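RNA-dependent RNA Polymerase (Bombyx mori cytoplasmic polyhedrosis virus, PDB 6TZ0) synthesises viral RNA from an RNA template, making plus strands in fully conservative transcription and probably, after core assembly, the complementary minus strands. Local coordinates at residues Y8-S13 / K24-L29; R16-E21 / Y848-R853. One frame throughout, in Å; residues are numbered along the deposited sequence.

Contact 1: residues Y8-S13 / K24-L29; sequences YNTIFS and KEIEHL
Thr10 and Phe12, at the start of the short helix 11-15, lie against Glu25 and Ile26 on one side of helix 20-35, the Thr10 and Glu25 CA atoms 7.5 Å apart and the Phe12 and Ile26 pair similarly spaced. Contact is made by side chains. Thr10 divides its two branches between different tasks. Its methyl CG2 meets the carboxylate of Glu25, 3.3 Å from OE2, and reaches CD1 of Leu29 one helical turn further on, at 3.7 Å. Its hydroxyl serves the helix start: OG1, placed between the backbone N and the carbonyl carbon (chi1 59°), accepts a weak capping bond from Ser13 N, while Ser13 OG donates to Thr10 O at 2.6 Å. Threonine suits this N-cap because it joins an acceptor to a methyl that can pack. Glu25 reaches across on an extended chain, CG anti to its backbone N (chi1 -173°), and sets OE1 3.5 Å from Ile11 CG1, in van der Waals contact. Its negative charge beside the first turn of helix 11-15 would be expected to be favourable there. Deeper in, Ile26 lays its CG1-CD1 arm across Phe12 at about a right angle; CG1 touches Phe12 CB at 3.7 Å and CD1 approaches ring atom CD2. The flexible arm of isoleucine can lie against both the ring and CB of Phe12, whose side chain also packs on Val158 of helix 145-160. The arrangement is that of local helix-helix packing, a short N-capped helix resting on the longer one that follows it in the N-terminal region.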
ATOM      1  N   TYR A   8     -22.971 -26.338  31.548  1.00 52.35           N
ATOM      2  CA  TYR A   8     -21.966 -27.189  32.168  1.00 52.35           C
ATOM      3  C   TYR A   8     -22.562 -28.439  32.795  1.00 52.35           C
ATOM      4  O   TYR A   8     -21.832 -29.207  33.427  1.00 52.35           O
ATOM      5  CB  TYR A   8     -21.161 -26.399  33.206  1.00 52.35           C
ATOM      6  CG  TYR A   8     -21.950 -25.825  34.358  1.00 52.35           C
ATOM      7  CD1 TYR A   8     -22.581 -24.594  34.241  1.00 52.35           C
ATOM      8  CD2 TYR A   8     -22.014 -26.481  35.580  1.00 52.35           C
ATOM      9  CE1 TYR A   8     -23.287 -24.059  35.287  1.00 52.35           C
ATOM     10  CE2 TYR A   8     -22.715 -25.950  36.632  1.00 52.35           C
ATOM     11  CZ  TYR A   8     -23.345 -24.735  36.482  1.00 52.35           C
ATOM     12  OH  TYR A   8     -24.051 -24.191  37.531  1.00 52.35           O
ATOM     13  N   ASN A   9     -23.860 -28.673  32.614  1.00 54.97           N
ATOM     14  CA  ASN A   9     -24.528 -29.850  33.143  1.00 54.97           C
ATOM     15  C   ASN A   9     -25.230 -30.661  32.065  1.00 54.97           C
ATOM     16  O   ASN A   9     -25.984 -31.581  32.394  1.00 54.97           O
ATOM     17  CB  ASN A   9     -25.532 -29.449  34.222  1.00 54.97           C
ATOM     18  CG  ASN A   9     -24.862 -28.971  35.474  1.00 54.97           C
ATOM     19  OD1 ASN A   9     -23.873 -29.552  35.919  1.00 54.97           O
ATOM     20  ND2 ASN A   9     -25.388 -27.904  36.058  1.00 54.97           N
ATOM     21  N   THR A  10     -25.018 -30.342  30.795  1.00 53.76           N
ATOM     22  CA  THR A  10     -25.609 -31.136  29.733  1.00 53.76           C
ATOM     23  C   THR A  10     -24.830 -32.430  29.541  1.00 53.76           C
ATOM     24  O   THR A  10     -23.690 -32.574  29.990  1.00 53.76           O
ATOM     25  CB  THR A  10     -25.647 -30.354  28.422  1.00 53.76           C
ATOM     26  OG1 THR A  10     -24.318 -29.981  28.046  1.00 53.76           O
ATOM     27  CG2 THR A  10     -26.475 -29.114  28.580  1.00 53.76           C
ATOM     28  N   ILE A  11     -25.470 -33.385  28.869  1.00 53.86           N
ATOM     29  CA  ILE A  11     -24.813 -34.653  28.584  1.00 53.86           C
ATOM     30  C   ILE A  11     -23.829 -34.544  27.426  1.00 53.86           C
ATOM     31  O   ILE A  11     -22.996 -35.440  27.248  1.00 53.86           O
ATOM     32  CB  ILE A  11     -25.865 -35.743  28.331  1.00 53.86           C
ATOM     33  CG1 ILE A  11     -26.845 -35.295  27.253  1.00 53.86           C
ATOM     34  CG2 ILE A  11     -26.602 -36.075  29.609  1.00 53.86           C
ATOM     35  CD1 ILE A  11     -27.818 -36.366  26.839  1.00 53.86           C
ATOM     36  N   PHE A  12     -23.894 -33.473  26.636  1.00 50.88           N
ATOM     37  CA  PHE A  12     -22.833 -33.210  25.673  1.00 50.88           C
ATOM     38  C   PHE A  12     -21.562 -32.729  26.355  1.00 50.88           C
ATOM     39  O   PHE A  12     -20.461 -33.044  25.894  1.00 50.88           O
ATOM     40  CB  PHE A  12     -23.293 -32.187  24.639  1.00 50.88           C
ATOM     41  CG  PHE A  12     -22.187 -31.678  23.760  1.00 50.88           C
ATOM     42  CD1 PHE A  12     -21.599 -32.503  22.821  1.00 50.88           C
ATOM     43  CD2 PHE A  12     -21.736 -30.375  23.876  1.00 50.88           C
ATOM     44  CE1 PHE A  12     -20.574 -32.043  22.019  1.00 50.88           C
ATOM     45  CE2 PHE A  12     -20.715 -29.907  23.077  1.00 50.88           C
ATOM     46  CZ  PHE A  12     -20.134 -30.742  22.147  1.00 50.88           C
ATOM     47  N   SER A  13     -21.684 -31.980  27.452  1.00 50.22           N
ATOM     48  CA  SER A  13     -20.505 -31.470  28.139  1.00 50.22           C
ATOM     49  C   SER A  13     -19.703 -32.571  28.816  1.00 50.22           C
ATOM     50  O   SER A  13     -18.527 -32.361  29.125  1.00 50.22           O
ATOM     51  CB  SER A  13     -20.903 -30.429  29.180  1.00 50.22           C
ATOM     52  OG  SER A  13     -21.594 -31.041  30.248  1.00 50.22           O
ATOM     53  N   LYS A  24     -30.202 -32.097  20.477  1.00 58.68           N
ATOM     54  CA  LYS A  24     -31.359 -31.222  20.629  1.00 58.68           C
ATOM     55  C   LYS A  24     -31.216 -30.312  21.841  1.00 58.68           C
ATOM     56  O   LYS A  24     -31.660 -29.161  21.811  1.00 58.68           O
ATOM     57  CB  LYS A  24     -32.624 -32.073  20.740  1.00 58.68           C
ATOM     58  CG  LYS A  24     -33.922 -31.295  20.827  1.00 58.68           C
ATOM     59  CD  LYS A  24     -35.112 -32.234  20.829  1.00 58.68           C
ATOM     60  CE  LYS A  24     -35.198 -32.998  22.139  1.00 58.68           C
ATOM     61  NZ  LYS A  24     -35.530 -32.101  23.278  1.00 58.68           N
ATOM     62  N   GLU A  25     -30.565 -30.800  22.896  1.00 56.52           N
ATOM     63  CA  GLU A  25     -30.364 -30.010  24.104  1.00 56.52           C
ATOM     64  C   GLU A  25     -29.405 -28.847  23.860  1.00 56.52           C
ATOM     65  O   GLU A  25     -29.667 -27.715  24.291  1.00 56.52           O
ATOM     66  CB  GLU A  25     -29.842 -30.925  25.206  1.00 56.52           C
ATOM     67  CG  GLU A  25     -29.742 -30.302  26.565  1.00 56.52           C
ATOM     68  CD  GLU A  25     -29.282 -31.301  27.607  1.00 56.52           C
ATOM     69  OE1 GLU A  25     -28.959 -32.447  27.231  1.00 56.52           O
ATOM     70  OE2 GLU A  25     -29.261 -30.952  28.804  1.00 56.52           O
ATOM     71  N   ILE A  26     -28.295 -29.110  23.166  1.00 56.00           N
ATOM     72  CA  ILE A  26     -27.354 -28.057  22.793  1.00 56.00           C
ATOM     73  C   ILE A  26     -27.999 -27.086  21.817  1.00 56.00           C
ATOM     74  O   ILE A  26     -27.783 -25.870  21.901  1.00 56.00           O
ATOM     75  CB  ILE A  26     -26.069 -28.686  22.221  1.00 56.00           C
ATOM     76  CG1 ILE A  26     -25.368 -29.496  23.300  1.00 56.00           C
ATOM     77  CG2 ILE A  26     -25.111 -27.641  21.669  1.00 56.00           C
ATOM     78  CD1 ILE A  26     -24.940 -28.663  24.484  1.00 56.00           C
ATOM     79  N   GLU A  27     -28.826 -27.606  20.906  1.00 58.26           N
ATOM     80  CA  GLU A  27     -29.550 -26.763  19.961  1.00 58.26           C
ATOM     81  C   GLU A  27     -30.493 -25.805  20.683  1.00 58.26           C
ATOM     82  O   GLU A  27     -30.503 -24.600  20.400  1.00 58.26           O
ATOM     83  CB  GLU A  27     -30.304 -27.660  18.982  1.00 58.26           C
ATOM     84  CG  GLU A  27     -30.964 -26.945  17.845  1.00 58.26           C
ATOM     85  CD  GLU A  27     -31.535 -27.889  16.810  1.00 58.26           C
ATOM     86  OE1 GLU A  27     -31.464 -29.118  17.020  1.00 58.26           O
ATOM     87  OE2 GLU A  27     -32.040 -27.402  15.776  1.00 58.26           O
ATOM     88  N   HIS A  28     -31.206 -26.310  21.693  1.00 56.53           N
ATOM     89  CA  HIS A  28     -32.114 -25.491  22.487  1.00 56.53           C
ATOM     90  C   HIS A  28     -31.372 -24.437  23.306  1.00 56.53           C
ATOM     91  O   HIS A  28     -31.779 -23.270  23.330  1.00 56.53           O
ATOM     92  CB  HIS A  28     -32.944 -26.396  23.396  1.00 56.53           C
ATOM     93  CG  HIS A  28     -33.882 -25.658  24.297  1.00 56.53           C
ATOM     94  ND1 HIS A  28     -35.013 -25.022  23.835  1.00 56.53           N
ATOM     95  CD2 HIS A  28     -33.871 -25.478  25.639  1.00 56.53           C
ATOM     96  CE1 HIS A  28     -35.650 -24.468  24.851  1.00 56.53           C
ATOM     97  NE2 HIS A  28     -34.978 -24.732  25.958  1.00 56.53           N
ATOM     98  N   LEU A  29     -30.277 -24.817  23.968  1.00 55.29           N
ATOM     99  CA  LEU A  29     -29.590 -23.858  24.831  1.00 55.29           C
ATOM    100  C   LEU A  29     -28.835 -22.796  24.037  1.00 55.29           C
ATOM    101  O   LEU A  29     -28.826 -21.619  24.422  1.00 55.29           O
ATOM    102  CB  LEU A  29     -28.654 -24.587  25.785  1.00 55.29           C
ATOM    103  CG  LEU A  29     -29.409 -25.312  26.889  1.00 55.29           C
ATOM    104  CD1 LEU A  29     -28.456 -26.111  27.725  1.00 55.29           C
ATOM    105  CD2 LEU A  29     -30.138 -24.301  27.745  1.00 55.29           C
TER

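Contact 2: residues R16-E21 / Y848-R853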
ATOM      1  N   ARG A  16     -19.022 -35.264  24.982  1.00 46.35           N
ATOM      2  CA  ARG A  16     -18.476 -34.587  23.799  1.00 46.35           C
ATOM      3  C   ARG A  16     -18.841 -35.306  22.506  1.00 46.35           C
ATOM      4  O   ARG A  16     -18.086 -35.287  21.535  1.00 46.35           O
ATOM      5  CB  ARG A  16     -16.964 -34.382  23.914  1.00 46.35           C
ATOM      6  CG  ARG A  16     -16.591 -33.470  25.062  1.00 46.35           C
ATOM      7  CD  ARG A  16     -15.098 -33.256  25.171  1.00 46.35           C
ATOM      8  NE  ARG A  16     -14.759 -32.494  26.367  1.00 46.35           N
ATOM      9  CZ  ARG A  16     -13.520 -32.215  26.749  1.00 46.35           C
ATOM     10  NH1 ARG A  16     -12.494 -32.627  26.022  1.00 46.35           N
ATOM     11  NH2 ARG A  16     -13.307 -31.521  27.855  1.00 46.35           N
ATOM     12  N   LYS A  17     -20.012 -35.936  22.502  1.00 49.20           N
ATOM     13  CA  LYS A  17     -20.575 -36.608  21.345  1.00 49.20           C
ATOM     14  C   LYS A  17     -22.011 -36.146  21.193  1.00 49.20           C
ATOM     15  O   LYS A  17     -22.623 -35.655  22.141  1.00 49.20           O
ATOM     16  CB  LYS A  17     -20.546 -38.131  21.496  1.00 49.20           C
ATOM     17  CG  LYS A  17     -19.170 -38.737  21.534  1.00 49.20           C
ATOM     18  CD  LYS A  17     -19.262 -40.231  21.698  1.00 49.20           C
ATOM     19  CE  LYS A  17     -17.892 -40.859  21.734  1.00 49.20           C
ATOM     20  NZ  LYS A  17     -17.990 -42.332  21.886  1.00 49.20           N
ATOM     21  N   PHE A  18     -22.549 -36.304  19.994  1.00 51.58           N
ATOM     22  CA  PHE A  18     -23.930 -35.928  19.728  1.00 51.58           C
ATOM     23  C   PHE A  18     -24.770 -37.180  19.536  1.00 51.58           C
ATOM     24  O   PHE A  18     -24.690 -37.840  18.496  1.00 51.58           O
ATOM     25  CB  PHE A  18     -24.052 -35.007  18.518  1.00 51.58           C
ATOM     26  CG  PHE A  18     -23.476 -33.647  18.738  1.00 51.58           C
ATOM     27  CD1 PHE A  18     -23.938 -32.853  19.773  1.00 51.58           C
ATOM     28  CD2 PHE A  18     -22.558 -33.116  17.854  1.00 51.58           C
ATOM     29  CE1 PHE A  18     -23.428 -31.589  19.970  1.00 51.58           C
ATOM     30  CE2 PHE A  18     -22.058 -31.843  18.037  1.00 51.58           C
ATOM     31  CZ  PHE A  18     -22.490 -31.083  19.099  1.00 51.58           C
ATOM     32  N   THR A  19     -25.578 -37.494  20.536  1.00 55.72           N
ATOM     33  CA  THR A  19     -26.651 -38.461  20.417  1.00 55.72           C
ATOM     34  C   THR A  19     -27.900 -37.718  19.948  1.00 55.72           C
ATOM     35  O   THR A  19     -27.830 -36.571  19.500  1.00 55.72           O
ATOM     36  CB  THR A  19     -26.863 -39.176  21.750  1.00 55.72           C
ATOM     37  OG1 THR A  19     -27.325 -38.237  22.727  1.00 55.72           O
ATOM     38  CG2 THR A  19     -25.554 -39.776  22.236  1.00 55.72           C
ATOM     39  N   ARG A  20     -29.058 -38.365  20.031  1.00 58.56           N
ATOM     40  CA  ARG A  20     -30.290 -37.653  19.720  1.00 58.56           C
ATOM     41  C   ARG A  20     -30.868 -36.938  20.933  1.00 58.56           C
ATOM     42  O   ARG A  20     -31.684 -36.025  20.767  1.00 58.56           O
ATOM     43  CB  ARG A  20     -31.327 -38.607  19.129  1.00 58.56           C
ATOM     44  CG  ARG A  20     -30.929 -39.153  17.775  1.00 58.56           C
ATOM     45  CD  ARG A  20     -32.079 -39.845  17.084  1.00 58.56           C
ATOM     46  NE  ARG A  20     -32.587 -40.997  17.824  1.00 58.56           N
ATOM     47  CZ  ARG A  20     -32.114 -42.235  17.713  1.00 58.56           C
ATOM     48  NH1 ARG A  20     -31.102 -42.492  16.899  1.00 58.56           N
ATOM     49  NH2 ARG A  20     -32.647 -43.216  18.428  1.00 58.56           N
ATOM     50  N   GLU A  21     -30.460 -37.323  22.140  1.00 58.46           N
ATOM     51  CA  GLU A  21     -30.869 -36.631  23.351  1.00 58.46           C
ATOM     52  C   GLU A  21     -29.920 -35.514  23.750  1.00 58.46           C
ATOM     53  O   GLU A  21     -30.252 -34.734  24.648  1.00 58.46           O
ATOM     54  CB  GLU A  21     -30.985 -37.615  24.522  1.00 58.46           C
ATOM     55  CG  GLU A  21     -32.127 -38.611  24.411  1.00 58.46           C
ATOM     56  CD  GLU A  21     -31.763 -39.858  23.625  1.00 58.46           C
ATOM     57  OE1 GLU A  21     -30.594 -39.986  23.205  1.00 58.46           O
ATOM     58  OE2 GLU A  21     -32.651 -40.714  23.432  1.00 58.46           O
ATOM     59  N   TYR A 848     -18.492 -33.262  15.545  1.00 46.72           N
ATOM     60  CA  TYR A 848     -18.344 -34.184  16.663  1.00 46.72           C
ATOM     61  C   TYR A 848     -18.986 -35.521  16.307  1.00 46.72           C
ATOM     62  O   TYR A 848     -19.688 -35.615  15.299  1.00 46.72           O
ATOM     63  CB  TYR A 848     -18.970 -33.552  17.906  1.00 46.72           C
ATOM     64  CG  TYR A 848     -18.164 -32.421  18.486  1.00 46.72           C
ATOM     65  CD1 TYR A 848     -17.151 -32.668  19.398  1.00 46.72           C
ATOM     66  CD2 TYR A 848     -18.399 -31.108  18.104  1.00 46.72           C
ATOM     67  CE1 TYR A 848     -16.406 -31.648  19.926  1.00 46.72           C
ATOM     68  CE2 TYR A 848     -17.660 -30.074  18.630  1.00 46.72           C
ATOM     69  CZ  TYR A 848     -16.664 -30.352  19.539  1.00 46.72           C
ATOM     70  OH  TYR A 848     -15.919 -29.332  20.065  1.00 46.72           O
ATOM     71  N   PRO A 849     -18.726 -36.592  17.072  1.00 48.62           N
ATOM     72  CA  PRO A 849     -19.380 -37.885  16.783  1.00 48.62           C
ATOM     73  C   PRO A 849     -20.899 -37.847  16.867  1.00 48.62           C
ATOM     74  O   PRO A 849     -21.476 -37.516  17.901  1.00 48.62           O
ATOM     75  CB  PRO A 849     -18.791 -38.811  17.849  1.00 48.62           C
ATOM     76  CG  PRO A 849     -17.479 -38.265  18.114  1.00 48.62           C
ATOM     77  CD  PRO A 849     -17.604 -36.787  18.017  1.00 48.62           C
ATOM     78  N   PHE A 850     -21.540 -38.187  15.750  1.00 52.20           N
ATOM     79  CA  PHE A 850     -22.972 -38.433  15.693  1.00 52.20           C
ATOM     80  C   PHE A 850     -23.238 -39.912  15.915  1.00 52.20           C
ATOM     81  O   PHE A 850     -22.490 -40.763  15.433  1.00 52.20           O
ATOM     82  CB  PHE A 850     -23.552 -38.007  14.346  1.00 52.20           C
ATOM     83  CG  PHE A 850     -23.636 -36.525  14.160  1.00 52.20           C
ATOM     84  CD1 PHE A 850     -24.713 -35.815  14.662  1.00 52.20           C
ATOM     85  CD2 PHE A 850     -22.636 -35.839  13.494  1.00 52.20           C
ATOM     86  CE1 PHE A 850     -24.800 -34.452  14.497  1.00 52.20           C
ATOM     87  CE2 PHE A 850     -22.712 -34.471  13.328  1.00 52.20           C
ATOM     88  CZ  PHE A 850     -23.798 -33.777  13.829  1.00 52.20           C
ATOM     89  N   GLU A 851     -24.308 -40.220  16.643  1.00 54.96           N
ATOM     90  CA  GLU A 851     -24.638 -41.612  16.906  1.00 54.96           C
ATOM     91  C   GLU A 851     -25.455 -42.185  15.756  1.00 54.96           C
ATOM     92  O   GLU A 851     -26.365 -41.536  15.238  1.00 54.96           O
ATOM     93  CB  GLU A 851     -25.407 -41.754  18.218  1.00 54.96           C
ATOM     94  CG  GLU A 851     -25.594 -43.200  18.646  1.00 54.96           C
ATOM     95  CD  GLU A 851     -26.359 -43.341  19.939  1.00 54.96           C
ATOM     96  OE1 GLU A 851     -26.800 -42.315  20.486  1.00 54.96           O
ATOM     97  OE2 GLU A 851     -26.513 -44.485  20.413  1.00 54.96           O
ATOM     98  N   ARG A 852     -25.113 -43.404  15.353  1.00 54.82           N
ATOM     99  CA  ARG A 852     -25.857 -44.125  14.335  1.00 54.82           C
ATOM    100  C   ARG A 852     -27.024 -44.855  14.995  1.00 54.82           C
ATOM    101  O   ARG A 852     -27.288 -44.696  16.188  1.00 54.82           O
ATOM    102  CB  ARG A 852     -24.935 -45.090  13.597  1.00 54.82           C
ATOM    103  CG  ARG A 852     -23.792 -44.428  12.859  1.00 54.82           C
ATOM    104  CD  ARG A 852     -22.998 -45.453  12.075  1.00 54.82           C
ATOM    105  NE  ARG A 852     -21.870 -44.867  11.365  1.00 54.82           N
ATOM    106  CZ  ARG A 852     -20.637 -44.829  11.848  1.00 54.82           C
ATOM    107  NH1 ARG A 852     -20.377 -45.359  13.030  1.00 54.82           N
ATOM    108  NH2 ARG A 852     -19.660 -44.280  11.142  1.00 54.82           N
ATOM    109  N   ARG A 853     -27.722 -45.672  14.224  1.00 58.85           N
ATOM    110  CA  ARG A 853     -28.808 -46.475  14.764  1.00 58.85           C
ATOM    111  C   ARG A 853     -28.319 -47.629  15.652  1.00 58.85           C
ATOM    112  O   ARG A 853     -29.068 -48.136  16.483  1.00 58.85           O
ATOM    113  CB  ARG A 853     -29.678 -47.037  13.639  1.00 58.85           C
ATOM    114  CG  ARG A 853     -30.565 -46.011  12.961  1.00 58.85           C
ATOM    115  CD  ARG A 853     -31.717 -46.683  12.234  1.00 58.85           C
ATOM    116  NE  ARG A 853     -32.598 -45.715  11.589  1.00 58.85           N
ATOM    117  CZ  ARG A 853     -33.572 -45.059  12.211  1.00 58.85           C
ATOM    118  NH1 ARG A 853     -33.788 -45.259  13.502  1.00 58.85           N
ATOM    119  NH2 ARG A 853     -34.324 -44.198  11.543  1.00 58.85           N
TER
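A single parallel beta bridge, flanked by an aromatic cluster, joins Phe18 in the loop before helix 20-35 to Phe850 in the long loop between strands 827-831 and 867-868. Phe18 offers both of its backbone polar groups: its N donates to Pro849 O at 2.6 Å in a nearly straight bond (164°), and its O accepts from Glu851 N at 3.0 Å, a more bent one. Pro849 has no N-H, yet its carbonyl is all the bridge asks of it. Phe850 CA adds a C-H...O contact to Phe18 O. The Phe18 ring leans on Tyr848, Phe18 CE2 lying 3.5 Å from Tyr848 CB. The planes of these two rings are almost perpendicular (85°). Phe18 CD2 lies over one face of the Phe850 ring, offset toward its rim. Phenylalanine and tyrosine suit this buried side because their rings cover much apolar surface against one another, and Leu874 and Val878 of helix 873-878 also pack on Phe850. Away from the Phe18-Tyr848-Phe850 cluster, Lys17 crosses Pro849 at about a right angle, its CG 3.7 Å from Pro849 CB, so its aliphatic part packs on the pyrrolidine ring while its ammonium group forms a cation-pi pair with Phe857. The Thr19 methyl CG2 meets Glu851 OE1 at 3.3 Å, and OG1 of the same threonine accepts a weak N-capping bond from Glu21 N. The whole is an isolated parallel beta bridge with an aromatic cluster, tying the chain's N-terminal region to a loop more than 800 residues later.

How the contacts relate
Contact 1 and contact 2 share helix 20-35: contact 1 packs on its body, contact 2 holds the loop leading into it and reaches its first turn. They are neighbours, centres about 12 Å apart, both peripheral to the chain's centre and away from the annotated sites. Contact 1 is local and mostly buried, built from a threonine methyl, aliphatic chains and a phenylalanine, with a carboxylate at its more open edge. Contact 2 is long-range, only partly buried and roughly twice as large, and it relies on backbone hydrogen bonds. Phe12 connects the two interiors, its ring stacked on Phe18 and edge-to-face with Tyr848, so helix packing and loop pairing merge into one aromatic cluster.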